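Local coordinates for protein catechol O-methyltransferase (Niastella koreensis, PDB 7CVW) that catalyses the magnesium-dependent transfer of a methyl group from S-adenosyl-L-methionine to a hydroxyl of catechol-like compounds, without regiospecificity, at residues A[46-51]-A[204-209]; A[112-117]-A[123-128]; A[191-194]-A[198-201]. One frame throughout, in Å; residues are numbered along the deposited sequence.

Overall arrangement
The three contacts illustrate how the helices of an alpha/beta methyltransferase take hold of its central sheet near the two outer strands. Contacts 1 and 3 are buried and wholly apolar; both use strand 199-206, and both border the second subunit. They load different stretches of that strand, from helices 43-55 and 181-195, and their centres lie about 20 Å apart. Contact 2 sits at the other outermost strand, 111-115, with its centre about 27 Å from that of contact 1. It is only partly buried and works through an arginine-glutamate bridge, while the loop after the strand passes the adenine of S-adenosyl-L-homocysteine. Methyl groups and a ring thus serve the interior, ion pairing the more exposed outer side.

Contact 1 (A[46-51]-A[204-209]); sequences GKFLQL and LQMVGV
Phe-48, on helix 43-55, meets Leu-204 and Met-206, two residues that leave the same face of strand 199-206, and it is the only side chain of residues 46-51 to take part. The interactions across the contact are apolar, and the two backbones stay well apart, the nearest CA atoms, those of Phe-48 and Met-206, being 11.6 Å from each other. With CG anti to the backbone N (chi1 178°), the phenyl ring reaches out from the helix toward the strand. Leu-204 comes from the opposite direction and offers one methyl, its CD1 lying 3.7 Å from Phe-48 CZ. Met-206 comes in at a slant, its chain extended beyond CG, and lays its terminal methyl, CE, 3.8 Å from CE2 of Phe-48. Both methyls reach the ring obliquely, and CE2 is shared between them. The thioether contributes through CE, since Met-206 SD remains 5.4 Å from Phe-48 CE2.

No hydrogen bond crosses between the two segments; the helix carries its regular i to i+4 bonds, while the backbones of Leu-204 and Met-206 pair with Met-215 and Asp-213 of the antiparallel neighbour 213-220. Leu-217 of that strand also touches both Phe-48 and Leu-204, and Leu-204 of the second subunit packs on Phe-48, which carries the apolar cluster into the dimer interface. The side chain of Met-206 lies about 5 Å from that of the magnesium ligand Asp-165. The arrangement is the helix-on-sheet core of the Rossmann-like class I methyltransferase fold, at the edge formed by its last hairpin.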
ATOM      1  N   GLY A  46       4.846  -6.896   7.249  1.00  8.29           N
ATOM      2  CA  GLY A  46       4.599  -6.407   8.615  1.00  8.25           C
ATOM      3  C   GLY A  46       4.788  -4.910   8.699  1.00  8.93           C
ATOM      4  O   GLY A  46       3.908  -4.223   9.214  1.00  8.65           O
ATOM      5  N   LYS A  47       5.893  -4.402   8.151  1.00  9.16           N
ATOM      6  CA  LYS A  47       6.151  -2.947   8.159  1.00  9.42           C
ATOM      7  C   LYS A  47       5.054  -2.225   7.366  1.00  9.03           C
ATOM      8  O   LYS A  47       4.592  -1.182   7.813  1.00  8.78           O
ATOM      9  CB  LYS A  47       7.541  -2.682   7.579  1.00 10.50           C
ATOM     10  CG  LYS A  47       7.987  -1.228   7.610  1.00 11.02           C
ATOM     11  CD  LYS A  47       8.166  -0.663   9.012  1.00 12.42           C
ATOM     12  CE  LYS A  47       8.819   0.713   9.018  1.00 13.58           C
ATOM     13  NZ  LYS A  47      10.265   0.624   8.707  1.00 14.02           N
ATOM     14  N   PHE A  48       4.622  -2.778   6.240  1.00  8.88           N
ATOM     15  CA  PHE A  48       3.547  -2.163   5.432  1.00  9.24           C
ATOM     16  C   PHE A  48       2.254  -2.069   6.249  1.00  8.87           C
ATOM     17  O   PHE A  48       1.636  -0.987   6.295  1.00  8.59           O
ATOM     18  CB  PHE A  48       3.377  -2.952   4.141  1.00  9.40           C
ATOM     19  CG  PHE A  48       2.269  -2.467   3.238  1.00 10.07           C
ATOM     20  CD1 PHE A  48       2.193  -1.139   2.858  1.00 10.58           C
ATOM     21  CD2 PHE A  48       1.354  -3.351   2.696  1.00 10.54           C
ATOM     22  CE1 PHE A  48       1.205  -0.689   1.991  1.00 11.29           C
ATOM     23  CE2 PHE A  48       0.393  -2.900   1.805  1.00 10.83           C
ATOM     24  CZ  PHE A  48       0.298  -1.571   1.479  1.00 11.21           C
ATOM     25  N   LEU A  49       1.857  -3.154   6.930  1.00  9.01           N
ATOM     26  CA  LEU A  49       0.634  -3.150   7.774  1.00  9.81           C
ATOM     27  C   LEU A  49       0.781  -2.083   8.866  1.00  9.04           C
ATOM     28  O   LEU A  49      -0.206  -1.389   9.163  1.00  8.58           O
ATOM     29  CB  LEU A  49       0.427  -4.547   8.370  1.00 10.67           C
ATOM     30  CG  LEU A  49       0.010  -5.638   7.375  1.00 10.97           C
ATOM     31  CD1 LEU A  49      -0.167  -6.960   8.091  1.00 11.09           C
ATOM     32  CD2 LEU A  49      -1.288  -5.288   6.639  1.00 11.32           C
ATOM     33  N   GLN A  50       1.972  -1.948   9.446  1.00  8.91           N
ATOM     34  CA  GLN A  50       2.209  -0.946  10.510  1.00  9.42           C
ATOM     35  C   GLN A  50       2.011   0.448   9.919  1.00  9.55           C
ATOM     36  O   GLN A  50       1.372   1.291  10.561  1.00  9.10           O
ATOM     37  CB  GLN A  50       3.600  -1.128  11.101  1.00 10.31           C
ATOM     38  CG  GLN A  50       3.856  -0.209  12.284  1.00 10.72           C
ATOM     39  CD  GLN A  50       5.242  -0.471  12.812  1.00 11.78           C
ATOM     40  OE1 GLN A  50       6.224   0.028  12.257  1.00 14.10           O
ATOM     41  NE2 GLN A  50       5.342  -1.274  13.869  1.00 11.96           N
ATOM     42  N   LEU A  51       2.556   0.697   8.738  1.00  9.30           N
ATOM     43  CA  LEU A  51       2.422   2.021   8.088  1.00 10.01           C
ATOM     44  C   LEU A  51       0.961   2.306   7.774  1.00  9.99           C
ATOM     45  O   LEU A  51       0.534   3.453   7.904  1.00 10.84           O
ATOM     46  CB  LEU A  51       3.291   2.043   6.832  1.00 10.70           C
ATOM     47  CG  LEU A  51       4.793   2.046   7.099  1.00 12.53           C
ATOM     48  CD1 LEU A  51       5.568   1.850   5.813  1.00 13.56           C
ATOM     49  CD2 LEU A  51       5.245   3.340   7.757  1.00 13.77           C
ATOM     50  N   LEU A 204      -3.365  -5.513  -4.364  1.00 10.57           N
ATOM     51  CA  LEU A 204      -1.917  -5.309  -4.596  1.00 11.73           C
ATOM     52  C   LEU A 204      -1.280  -6.668  -4.789  1.00 11.72           C
ATOM     53  O   LEU A 204      -1.259  -7.443  -3.823  1.00 12.86           O
ATOM     54  CB  LEU A 204      -1.232  -4.690  -3.379  1.00 13.19           C
ATOM     55  CG  LEU A 204      -1.452  -3.217  -3.135  1.00 16.24           C
ATOM     56  CD1 LEU A 204      -0.864  -2.823  -1.773  1.00 16.67           C
ATOM     57  CD2 LEU A 204      -0.804  -2.406  -4.246  1.00 16.46           C
ATOM     58  N   GLN A 205      -0.698  -6.904  -5.950  1.00 12.13           N
ATOM     59  CA  GLN A 205       0.139  -8.089  -6.177  1.00 12.25           C
ATOM     60  C   GLN A 205       1.377  -7.981  -5.288  1.00 12.06           C
ATOM     61  O   GLN A 205       1.953  -6.878  -5.174  1.00 12.58           O
ATOM     62  CB  GLN A 205       0.505  -8.228  -7.644  1.00 12.82           C
ATOM     63  CG  GLN A 205      -0.697  -8.381  -8.564  1.00 13.42           C
ATOM     64  CD  GLN A 205      -0.318  -8.802  -9.964  1.00 13.25           C
ATOM     65  OE1 GLN A 205      -0.678  -8.156 -10.965  1.00 17.05           O
ATOM     66  NE2 GLN A 205       0.374  -9.913 -10.047  1.00 13.09           N
ATOM     67  N   MET A 206       1.773  -9.094  -4.691  1.00 11.89           N
ATOM     68  CA  MET A 206       2.946  -9.096  -3.793  1.00 12.89           C
ATOM     69  C   MET A 206       3.901 -10.229  -4.127  1.00 11.94           C
ATOM     70  O   MET A 206       3.479 -11.364  -4.369  1.00 12.71           O
ATOM     71  CB  MET A 206       2.509  -9.165  -2.338  1.00 13.98           C
ATOM     72  CG  MET A 206       1.843  -7.869  -1.923  1.00 14.83           C
ATOM     73  SD  MET A 206       1.607  -7.822  -0.148  1.00 16.29           S
ATOM     74  CE  MET A 206       0.829  -6.210  -0.016  1.00 17.18           C
ATOM     75  N   VAL A 207       5.183  -9.869  -4.125  1.00 11.02           N
ATOM     76  CA  VAL A 207       6.305 -10.823  -4.300  1.00 10.45           C
ATOM     77  C   VAL A 207       7.337 -10.547  -3.212  1.00 10.46           C
ATOM     78  O   VAL A 207       7.301  -9.475  -2.573  1.00 10.92           O
ATOM     79  CB  VAL A 207       6.904 -10.743  -5.714  1.00 10.63           C
ATOM     80  CG1 VAL A 207       5.886 -11.199  -6.746  1.00 10.47           C
ATOM     81  CG2 VAL A 207       7.407  -9.344  -6.046  1.00 11.34           C
ATOM     82  N   GLY A 208       8.202 -11.520  -2.964  1.00 10.28           N
ATOM     83  CA  GLY A 208       9.238 -11.402  -1.931  1.00 10.82           C
ATOM     84  C   GLY A 208       9.639 -12.763  -1.422  1.00 10.94           C
ATOM     85  O   GLY A 208       9.725 -13.687  -2.209  1.00 11.90           O
ATOM     86  N   VAL A 209       9.885 -12.869  -0.123  1.00 11.35           N
ATOM     87  CA  VAL A 209      10.321 -14.147   0.494  1.00 12.50           C
ATOM     88  C   VAL A 209       9.192 -15.181   0.456  1.00 12.55           C
ATOM     89  O   VAL A 209       9.496 -16.381   0.505  1.00 14.03           O
ATOM     90  CB  VAL A 209      10.876 -13.942   1.909  1.00 12.45           C
ATOM     91  CG1 VAL A 209      12.179 -13.164   1.862  1.00 14.15           C
ATOM     92  CG2 VAL A 209       9.878 -13.314   2.863  1.00 12.30           C
TER

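Contact 2 (A[112-117]-A[123-128]); sequences QIRTGK and PQLVEE. With SAH (S-adenosyl-L-homocysteine), chain E.
Arg-114 leaves strand 111-115 with CG beside the backbone N (chi1 -70°) and bends at chi2 (-138°), which carries its guanidinium over to helix 118-128; from there Glu-128 reaches back with a chain extended beyond CG. The two groups meet end-on and nearly coplanar, their planes 27° apart. NH2 of Arg-114 gives an almost straight bond to OE1 of Glu-128, modelled at 2.5 Å, a length to be read with caution, while NH1 of Arg-114 reaches the syn lone pair of OE2 of Glu-128 at 2.8 Å. This two-pronged salt bridge fixes the rotation of both groups. Two weak bonds lie at the same guanidinium edge: a bent one from NH1 of Arg-114 to OE1 of Gln-124 (3.3 Å) and one from NE of Arg-114 to OE1 of Gln-112 (3.4 Å). Over one face sits a methyl, CD2 of Leu-125, 3.4 Å from NH2 of Arg-114.

Between strand and helix the chain passes the cofactor product. Lys-117, at the N-cap position, brings its CA to 3.6 Å from N1 of the adenine of S-adenosyl-L-homocysteine, and Ala-118 N is hydrogen-bonded to the ligand. Such a strand-loop-helix unit, with the adenine beside its loop, belongs to the cofactor-binding side of the class I methyltransferase fold.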
ATOM      1  N   GLN A 112      -6.021  -7.979  22.844  1.00 12.31           N
ATOM      2  CA  GLN A 112      -6.935  -9.001  23.368  1.00 12.94           C
ATOM      3  C   GLN A 112      -7.018 -10.131  22.342  1.00 11.51           C
ATOM      4  O   GLN A 112      -7.454  -9.876  21.203  1.00 11.55           O
ATOM      5  CB  GLN A 112      -8.317  -8.438  23.645  1.00 14.74           C
ATOM      6  CG  GLN A 112      -9.226  -9.510  24.223  1.00 18.63           C
ATOM      7  CD  GLN A 112     -10.621  -9.008  24.481  1.00 21.47           C
ATOM      8  OE1 GLN A 112     -11.294  -8.479  23.596  1.00 23.07           O
ATOM      9  NE2 GLN A 112     -11.072  -9.209  25.710  1.00 25.59           N
ATOM     10  N   ILE A 113      -6.610 -11.329  22.733  1.00 10.36           N
ATOM     11  CA  ILE A 113      -6.736 -12.534  21.882  1.00 10.58           C
ATOM     12  C   ILE A 113      -8.036 -13.215  22.268  1.00 11.25           C
ATOM     13  O   ILE A 113      -8.188 -13.533  23.438  1.00 11.75           O
ATOM     14  CB  ILE A 113      -5.555 -13.498  22.026  1.00 11.23           C
ATOM     15  CG1 ILE A 113      -4.239 -12.788  21.713  1.00 11.24           C
ATOM     16  CG2 ILE A 113      -5.781 -14.721  21.153  1.00 11.89           C
ATOM     17  CD1 ILE A 113      -3.013 -13.549  22.139  1.00 11.51           C
ATOM     18  N   ARG A 114      -8.927 -13.433  21.305  1.00 10.98           N
ATOM     19  CA  ARG A 114     -10.194 -14.148  21.566  1.00 12.42           C
ATOM     20  C   ARG A 114     -10.106 -15.502  20.882  1.00 11.01           C
ATOM     21  O   ARG A 114      -9.867 -15.535  19.642  1.00 11.60           O
ATOM     22  CB  ARG A 114     -11.367 -13.340  21.037  1.00 13.68           C
ATOM     23  CG  ARG A 114     -11.635 -12.075  21.826  1.00 16.87           C
ATOM     24  CD  ARG A 114     -13.123 -12.043  21.936  1.00 21.51           C
ATOM     25  NE  ARG A 114     -13.486 -10.718  22.245  1.00 25.01           N
ATOM     26  CZ  ARG A 114     -14.718 -10.277  22.272  1.00 21.59           C
ATOM     27  NH1 ARG A 114     -15.761 -11.054  22.010  1.00 21.49           N
ATOM     28  NH2 ARG A 114     -14.869  -9.016  22.579  1.00 23.62           N
ATOM     29  N   THR A 115     -10.230 -16.585  21.648  1.00 10.67           N
ATOM     30  CA  THR A 115      -9.979 -17.963  21.162  1.00 10.47           C
ATOM     31  C   THR A 115     -11.305 -18.589  20.724  1.00  9.99           C
ATOM     32  O   THR A 115     -12.056 -19.087  21.550  1.00 10.52           O
ATOM     33  CB  THR A 115      -9.281 -18.820  22.219  1.00 11.03           C
ATOM     34  OG1 THR A 115      -8.114 -18.109  22.667  1.00 12.29           O
ATOM     35  CG2 THR A 115      -8.933 -20.189  21.672  1.00 11.04           C
ATOM     36  N   GLY A 116     -11.549 -18.622  19.427  1.00 10.07           N
ATOM     37  CA  GLY A 116     -12.719 -19.287  18.852  1.00  9.48           C
ATOM     38  C   GLY A 116     -12.835 -18.980  17.386  1.00  9.39           C
ATOM     39  O   GLY A 116     -11.935 -18.310  16.865  1.00  9.62           O
ATOM     40  N   LYS A 117     -13.876 -19.501  16.746  1.00  9.59           N
ATOM     41  CA  LYS A 117     -14.091 -19.270  15.296  1.00 10.12           C
ATOM     42  C   LYS A 117     -14.458 -17.809  15.057  1.00  9.48           C
ATOM     43  O   LYS A 117     -15.377 -17.250  15.725  1.00  9.13           O
ATOM     44  CB  LYS A 117     -15.162 -20.210  14.749  1.00 11.40           C
ATOM     45  CG  LYS A 117     -14.747 -21.665  14.730  1.00 13.91           C
ATOM     46  CD  LYS A 117     -15.699 -22.543  13.997  1.00 16.96           C
ATOM     47  CE  LYS A 117     -15.137 -23.943  13.860  1.00 19.52           C
ATOM     48  NZ  LYS A 117     -15.975 -24.780  12.972  1.00 21.80           N
ATOM     49  N   PRO A 123     -20.190 -11.865  15.388  1.00 11.69           N
ATOM     50  CA  PRO A 123     -21.486 -11.393  15.880  1.00 12.51           C
ATOM     51  C   PRO A 123     -21.461 -11.007  17.362  1.00 12.08           C
ATOM     52  O   PRO A 123     -22.190 -10.137  17.769  1.00 13.55           O
ATOM     53  CB  PRO A 123     -22.469 -12.538  15.595  1.00 12.67           C
ATOM     54  CG  PRO A 123     -21.621 -13.749  15.305  1.00 14.03           C
ATOM     55  CD  PRO A 123     -20.298 -13.202  14.788  1.00 12.57           C
ATOM     56  N   GLN A 124     -20.552 -11.575  18.142  1.00 11.42           N
ATOM     57  CA  GLN A 124     -20.354 -11.151  19.548  1.00 11.18           C
ATOM     58  C   GLN A 124     -19.862  -9.701  19.559  1.00 11.87           C
ATOM     59  O   GLN A 124     -20.333  -8.916  20.387  1.00 11.63           O
ATOM     60  CB  GLN A 124     -19.329 -12.015  20.289  1.00 11.77           C
ATOM     61  CG  GLN A 124     -19.582 -13.515  20.238  1.00 11.51           C
ATOM     62  CD  GLN A 124     -18.478 -14.302  20.897  1.00 10.87           C
ATOM     63  OE1 GLN A 124     -17.407 -13.777  21.230  1.00 11.64           O
ATOM     64  NE2 GLN A 124     -18.727 -15.588  21.055  1.00 12.18           N
ATOM     65  N   LEU A 125     -18.899  -9.354  18.696  1.00 10.85           N
ATOM     66  CA  LEU A 125     -18.317  -7.993  18.673  1.00 11.34           C
ATOM     67  C   LEU A 125     -19.415  -7.001  18.276  1.00 11.69           C
ATOM     68  O   LEU A 125     -19.434  -5.897  18.851  1.00 13.60           O
ATOM     69  CB  LEU A 125     -17.149  -7.973  17.680  1.00 11.28           C
ATOM     70  CG  LEU A 125     -15.912  -8.781  18.100  1.00 11.40           C
ATOM     71  CD1 LEU A 125     -14.886  -8.862  16.966  1.00 11.77           C
ATOM     72  CD2 LEU A 125     -15.253  -8.203  19.329  1.00 11.96           C
ATOM     73  N   VAL A 126     -20.319  -7.406  17.370  1.00 12.53           N
ATOM     74  CA  VAL A 126     -21.488  -6.554  16.986  1.00 14.01           C
ATOM     75  C   VAL A 126     -22.392  -6.384  18.217  1.00 15.27           C
ATOM     76  O   VAL A 126     -22.709  -5.211  18.550  1.00 16.15           O
ATOM     77  CB  VAL A 126     -22.232  -7.105  15.759  1.00 13.95           C
ATOM     78  CG1 VAL A 126     -23.533  -6.345  15.514  1.00 15.55           C
ATOM     79  CG2 VAL A 126     -21.337  -7.026  14.535  1.00 13.55           C
ATOM     80  N   GLU A 127     -22.736  -7.473  18.912  1.00 16.73           N
ATOM     81  CA  GLU A 127     -23.599  -7.395  20.125  1.00 17.93           C
ATOM     82  C   GLU A 127     -22.942  -6.501  21.178  1.00 18.49           C
ATOM     83  O   GLU A 127     -23.676  -5.731  21.841  1.00 20.58           O
ATOM     84  CB  GLU A 127     -23.902  -8.785  20.681  1.00 20.48           C
ATOM     85  CG  GLU A 127     -24.784  -8.705  21.907  1.00 23.87           C
ATOM     86  CD  GLU A 127     -25.400  -9.990  22.415  1.00 28.56           C
ATOM     87  OE1 GLU A 127     -25.083 -11.071  21.868  1.00 31.01           O
ATOM     88  OE2 GLU A 127     -26.194  -9.894  23.392  1.00 29.89           O
ATOM     89  N   GLU A 128     -21.615  -6.568  21.331  1.00 15.62           N
ATOM     90  CA  GLU A 128     -20.850  -5.815  22.351  1.00 16.18           C
ATOM     91  C   GLU A 128     -20.756  -4.331  21.986  1.00 17.27           C
ATOM     92  O   GLU A 128     -20.395  -3.548  22.858  1.00 19.74           O
ATOM     93  CB  GLU A 128     -19.433  -6.366  22.470  1.00 16.90           C
ATOM     94  CG  GLU A 128     -19.382  -7.745  23.087  1.00 16.33           C
ATOM     95  CD  GLU A 128     -18.100  -8.500  22.761  1.00 17.21           C
ATOM     96  OE1 GLU A 128     -17.079  -7.835  22.425  1.00 17.24           O
ATOM     97  OE2 GLU A 128     -18.106  -9.739  22.855  1.00 17.04           O
TER
HETATM   98  N   SAH E 303      -1.962 -12.999  10.540  1.00 20.00           N
HETATM   99  CA  SAH E 303      -0.980 -14.021  10.954  1.00 20.00           C
HETATM  100  CB  SAH E 303      -1.188 -15.324  10.168  1.00 20.00           C
HETATM  101  CG  SAH E 303      -2.539 -15.938  10.333  1.00 20.00           C
HETATM  102  SD  SAH E 303      -2.387 -17.649   9.677  1.00 20.00           S
HETATM  103  C   SAH E 303       0.406 -13.431  10.687  1.00 20.00           C
HETATM  104  O   SAH E 303       1.214 -13.506  11.540  1.00 20.00           O
HETATM  105  OXT SAH E 303       0.563 -12.956   9.614  1.00 20.00           O
HETATM  106  C5' SAH E 303      -4.131 -18.170   9.745  1.00 20.00           C
HETATM  107  C4' SAH E 303      -4.603 -18.343  11.162  1.00 20.00           C
HETATM  108  O4' SAH E 303      -6.032 -18.425  11.107  1.00 20.00           O
HETATM  109  C3' SAH E 303      -4.144 -19.627  11.889  1.00 20.00           C
HETATM  110  O3' SAH E 303      -3.557 -19.356  13.148  1.00 20.00           O
HETATM  111  C2' SAH E 303      -5.431 -20.440  12.050  1.00 20.00           C
HETATM  112  O2' SAH E 303      -5.456 -21.247  13.196  1.00 20.00           O
HETATM  113  C1' SAH E 303      -6.452 -19.320  12.094  1.00 20.00           C
HETATM  114  N9  SAH E 303      -7.810 -19.724  11.814  1.00 20.00           N
HETATM  115  C8  SAH E 303      -8.236 -20.764  11.040  1.00 20.00           C
HETATM  116  N7  SAH E 303      -9.533 -20.888  11.018  1.00 20.00           N
HETATM  117  C5  SAH E 303      -9.996 -19.870  11.826  1.00 20.00           C
HETATM  118  C6  SAH E 303     -11.289 -19.456  12.203  1.00 20.00           C
HETATM  119  N6  SAH E 303     -12.392 -20.068  11.822  1.00 20.00           N
HETATM  120  N1  SAH E 303     -11.387 -18.410  13.026  1.00 20.00           N
HETATM  121  C2  SAH E 303     -10.268 -17.804  13.421  1.00 20.00           C
HETATM  122  N3  SAH E 303      -9.012 -18.112  13.149  1.00 20.00           N
HETATM  123  C4  SAH E 303      -8.937 -19.145  12.317  1.00 20.00           C

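Contact 3 (A[191-194]-A[198-201])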
ATOM      1  N   ALA A 191     -14.500 -11.509  -6.307  1.00  9.06           N
ATOM      2  CA  ALA A 191     -15.765 -11.224  -7.038  1.00  9.08           C
ATOM      3  C   ALA A 191     -16.672 -10.328  -6.192  1.00  9.62           C
ATOM      4  O   ALA A 191     -17.271  -9.386  -6.727  1.00 10.45           O
ATOM      5  CB  ALA A 191     -16.476 -12.499  -7.411  1.00  9.33           C
ATOM      6  N   MET A 192     -16.823 -10.649  -4.910  1.00  9.53           N
ATOM      7  CA  MET A 192     -17.629  -9.848  -3.965  1.00 10.13           C
ATOM      8  C   MET A 192     -17.058  -8.446  -3.944  1.00 10.51           C
ATOM      9  O   MET A 192     -17.832  -7.475  -4.020  1.00  9.73           O
ATOM     10  CB  MET A 192     -17.610 -10.476  -2.573  1.00 10.76           C
ATOM     11  CG  MET A 192     -18.374  -9.678  -1.539  1.00 10.97           C
ATOM     12  SD  MET A 192     -17.418  -8.311  -0.839  1.00 11.67           S
ATOM     13  CE  MET A 192     -15.950  -9.131  -0.182  1.00 11.82           C
ATOM     14  N   LEU A 193     -15.737  -8.333  -3.890  1.00 11.16           N
ATOM     15  CA  LEU A 193     -15.115  -7.013  -3.730  1.00 12.57           C
ATOM     16  C   LEU A 193     -15.374  -6.181  -4.994  1.00 12.14           C
ATOM     17  O   LEU A 193     -15.734  -4.988  -4.849  1.00 12.68           O
ATOM     18  CB  LEU A 193     -13.634  -7.251  -3.410  1.00 13.62           C
ATOM     19  CG  LEU A 193     -12.890  -6.056  -2.860  1.00 14.57           C
ATOM     20  CD1 LEU A 193     -13.561  -5.511  -1.607  1.00 14.62           C
ATOM     21  CD2 LEU A 193     -11.449  -6.448  -2.621  1.00 13.59           C
ATOM     22  N   GLY A 194     -15.282  -6.791  -6.179  1.00 13.49           N
ATOM     23  CA  GLY A 194     -15.580  -6.122  -7.460  1.00 13.94           C
ATOM     24  C   GLY A 194     -17.024  -5.671  -7.537  1.00 15.01           C
ATOM     25  O   GLY A 194     -17.290  -4.744  -8.332  1.00 18.24           O
ATOM     26  N   ALA A 198     -20.067  -0.467  -1.173  1.00 14.83           N
ATOM     27  CA  ALA A 198     -19.857   0.157   0.156  1.00 14.07           C
ATOM     28  C   ALA A 198     -18.392   0.580   0.312  1.00 13.01           C
ATOM     29  O   ALA A 198     -18.084   1.226   1.304  1.00 12.44           O
ATOM     30  CB  ALA A 198     -20.246  -0.801   1.255  1.00 14.63           C
ATOM     31  N   VAL A 199     -17.500   0.138  -0.577  1.00 11.53           N
ATOM     32  CA  VAL A 199     -16.040   0.390  -0.413  1.00 11.25           C
ATOM     33  C   VAL A 199     -15.430   0.830  -1.744  1.00 11.44           C
ATOM     34  O   VAL A 199     -16.002   0.513  -2.823  1.00 11.47           O
ATOM     35  CB  VAL A 199     -15.266  -0.841   0.101  1.00 11.30           C
ATOM     36  CG1 VAL A 199     -15.788  -1.336   1.434  1.00 11.91           C
ATOM     37  CG2 VAL A 199     -15.215  -1.968  -0.925  1.00 11.57           C
ATOM     38  N   ASP A 200     -14.282   1.508  -1.642  1.00 11.23           N
ATOM     39  CA  ASP A 200     -13.312   1.737  -2.739  1.00 11.65           C
ATOM     40  C   ASP A 200     -12.144   0.783  -2.503  1.00 10.87           C
ATOM     41  O   ASP A 200     -11.639   0.734  -1.355  1.00 10.57           O
ATOM     42  CB  ASP A 200     -12.836   3.185  -2.741  1.00 13.80           C
ATOM     43  CG  ASP A 200     -13.968   4.174  -2.997  1.00 16.81           C
ATOM     44  OD1 ASP A 200     -14.754   3.912  -3.911  1.00 19.59           O
ATOM     45  OD2 ASP A 200     -14.052   5.193  -2.282  1.00 19.43           O
ATOM     46  N   ALA A 201     -11.756  -0.009  -3.493  1.00 10.06           N
ATOM     47  CA  ALA A 201     -10.792  -1.094  -3.226  1.00  9.86           C
ATOM     48  C   ALA A 201      -9.850  -1.352  -4.395  1.00  9.92           C
ATOM     49  O   ALA A 201     -10.158  -0.992  -5.550  1.00  9.61           O
ATOM     50  CB  ALA A 201     -11.539  -2.360  -2.880  1.00 10.01           C
TER
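The short alpha-to-beta turn that leads into the closing hairpin of the sheet, strands 199-206 and 213-220, brings the end of helix 181-195 back against the strand that follows it. Leu-193 is the residue through which the helix makes this contact. Its CG stands anti to the backbone N (chi1 -165°), and the branched end swings nearer to the strand than its CB direction alone would suggest. There the fork closes round the methyl of Ala-201: Leu-193 CG is 3.9 Å from Ala-201 CB, and both delta methyls lie only slightly farther off. Leu-193 CD1 has a second neighbour, Val-199 CG2 at 4.0 Å, where the two side chains cross at about a right angle. Residues 199 and 201 point toward the helix and Asp-200 between them points away, the alternation expected of an extended strand. The contact is made by methyl and methine groups, without hydrogen bonds.

Phe-149 of helix 145-154 touches both Leu-193 and Val-199, and Ala-218 of strand 213-220 lies beside Val-199 and Ala-201. Leu-17 of the second subunit packs on Leu-193 and Ala-201, and Lys-47 NZ of that subunit bonds to Ala-201 O, placing this helix and outer strand at the dimer interface.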